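Local coordinates for PA14 domain-containing protein (Clostridium clariflavum, PDB 6QDI) that probably senses plant biomass outside the cell by binding sugars through its tandem calcium-binding PA14 domains, as part of a membrane-bound anti-sigma factor, at residues A[70-75]-A[80-85]. Residues are numbered along the deposited sequence; the frame is centred on the assembly and turned at random. Where two conformers were deposited one is given.
Sequences GVRLWI and IIDKWD
A beta hairpin of the first PA14 domain pairs Arg72 with Asp82 and Leu73 with Ile81 across antiparallel strands 71-75 and 78-83. Val71 N donates to Lys83 O (3.0 Å) and Lys83 N to Val71 O (2.9 Å). Further along lies a classic beta bulge: Leu73 O receives Ile80 N at 2.9 Å and, more weakly, Ile81 N, setting both isoleucines against one leucine. Apolar chains suit buried Leu73 and Ile81, whose face packs on strand 59-68; Leu73 CD2 meets CD1 of Ile80 and of Ile81, each at 4.0 Å.

On the opposite face, the long chain of Arg72, extended from CG to NE, ends in a flat guanidinium with two partners. Arg72 NE meets Asp82 OD1 (2.8 Å) in a salt bridge near the guanidinium plane but tilted above the carboxylate's. The guanidinium also lies flat on Trp84, planes 17° apart, with Arg72 NH1 3.4 Å from Trp84 CG; together these should limit its rotation. Trp84, centre of an inverse gamma turn, swings its indole there with CG anti to the backbone N (chi1 -164°).

Strand 104-113 pairs with 71-75 along its other edge, Phe111 meets Trp84 edge-to-face, and Phe63 and Ile65 pack against the Val71-Leu73 face.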
# COMPACT_ATOMS: atom_id res chain seq x y z
N GLY A 70 9.71 -2.07 8.72
CA GLY A 70 9.13 -1.39 9.88
C GLY A 70 7.98 -2.14 10.53
O GLY A 70 7.25 -2.88 9.87
N VAL A 71 7.81 -1.90 11.83
CA VAL A 71 6.68 -2.43 12.60
C VAL A 71 6.17 -1.41 13.58
O VAL A 71 6.97 -0.67 14.20
CB VAL A 71 7.05 -3.73 13.34
CG1 VAL A 71 6.09 -4.09 14.49
CG2 VAL A 71 7.23 -4.88 12.36
N ARG A 72 4.86 -1.41 13.79
CA ARG A 72 4.22 -0.80 14.96
C ARG A 72 3.32 -1.86 15.56
O ARG A 72 2.55 -2.50 14.87
CB ARG A 72 3.39 0.45 14.59
CG ARG A 72 4.26 1.65 14.21
CD ARG A 72 3.55 2.97 14.25
NE ARG A 72 4.44 4.12 13.99
CZ ARG A 72 4.46 4.86 12.88
NH1 ARG A 72 3.67 4.53 11.81
NH2 ARG A 72 5.30 5.91 12.80
N LEU A 73 3.38 -2.00 16.90
CA LEU A 73 2.56 -2.95 17.65
C LEU A 73 1.78 -2.26 18.74
O LEU A 73 2.40 -1.63 19.60
CB LEU A 73 3.38 -4.05 18.27
CG LEU A 73 2.62 -5.07 19.16
CD1 LEU A 73 1.68 -5.92 18.35
CD2 LEU A 73 3.60 -5.94 19.91
N TRP A 74 0.46 -2.39 18.69
CA TRP A 74 -0.43 -1.92 19.75
C TRP A 74 -1.04 -3.13 20.43
O TRP A 74 -1.60 -4.02 19.77
CB TRP A 74 -1.59 -1.05 19.21
CG TRP A 74 -1.32 0.26 18.56
CD1 TRP A 74 -1.53 1.49 19.11
CD2 TRP A 74 -0.87 0.51 17.23
NE1 TRP A 74 -1.26 2.47 18.22
CE2 TRP A 74 -0.82 1.91 17.07
CE3 TRP A 74 -0.49 -0.30 16.16
CZ2 TRP A 74 -0.46 2.51 15.86
CZ3 TRP A 74 -0.11 0.30 14.95
CH2 TRP A 74 -0.12 1.69 14.82
N ILE A 75 -0.98 -3.14 21.77
CA ILE A 75 -1.68 -4.14 22.58
C ILE A 75 -2.57 -3.34 23.52
O ILE A 75 -2.10 -2.40 24.14
CB ILE A 75 -0.70 -5.02 23.41
CG1 ILE A 75 0.28 -5.80 22.52
CG2 ILE A 75 -1.50 -5.95 24.32
CD1 ILE A 75 -0.35 -6.89 21.69
N ILE A 80 3.20 -0.15 21.95
CA ILE A 80 4.30 -0.63 22.79
C ILE A 80 5.58 -0.89 22.02
O ILE A 80 6.62 -0.96 22.62
CB ILE A 80 3.92 -1.85 23.64
CG1 ILE A 80 3.58 -3.08 22.79
CG2 ILE A 80 2.82 -1.49 24.62
CD1 ILE A 80 3.51 -4.36 23.59
N ILE A 81 5.51 -1.05 20.69
CA ILE A 81 6.69 -1.10 19.85
C ILE A 81 6.45 -0.15 18.68
O ILE A 81 5.53 -0.37 17.89
CB ILE A 81 7.02 -2.53 19.33
CG1 ILE A 81 7.32 -3.47 20.49
CG2 ILE A 81 8.20 -2.48 18.37
CD1 ILE A 81 7.49 -4.93 20.12
N ASP A 82 7.24 0.90 18.62
CA ASP A 82 7.07 1.95 17.59
C ASP A 82 8.36 2.04 16.80
O ASP A 82 9.27 2.78 17.15
CB ASP A 82 6.73 3.28 18.26
CG ASP A 82 6.41 4.38 17.26
OD1 ASP A 82 6.39 4.10 16.03
OD2 ASP A 82 6.16 5.53 17.69
N LYS A 83 8.44 1.23 15.74
CA LYS A 83 9.69 1.02 15.00
C LYS A 83 9.43 1.03 13.50
O LYS A 83 9.77 0.09 12.78
CB LYS A 83 10.40 -0.26 15.48
CG LYS A 83 10.87 -0.19 16.94
CD LYS A 83 12.06 0.75 17.11
CE LYS A 83 12.33 0.90 18.58
NZ LYS A 83 13.41 1.83 18.87
N TRP A 84 8.85 2.13 13.03
CA TRP A 84 8.39 2.27 11.64
C TRP A 84 9.52 2.87 10.82
O TRP A 84 9.49 4.03 10.44
CB TRP A 84 7.14 3.11 11.61
CG TRP A 84 6.36 3.05 10.35
CD1 TRP A 84 6.21 4.05 9.43
CD2 TRP A 84 5.58 1.95 9.88
NE1 TRP A 84 5.37 3.64 8.43
CE2 TRP A 84 4.97 2.35 8.67
CE3 TRP A 84 5.32 0.66 10.36
CZ2 TRP A 84 4.08 1.52 7.96
CZ3 TRP A 84 4.47 -0.17 9.66
CH2 TRP A 84 3.85 0.26 8.45
N ASP A 85 10.54 2.07 10.57
CA ASP A 85 11.75 2.57 9.92
C ASP A 85 12.37 1.49 9.06
O ASP A 85 11.93 0.33 9.05
CB ASP A 85 12.71 3.21 10.93
CG ASP A 85 13.23 2.20 11.92
OD1 ASP A 85 13.70 1.12 11.51
OD2 ASP A 85 13.16 2.50 13.14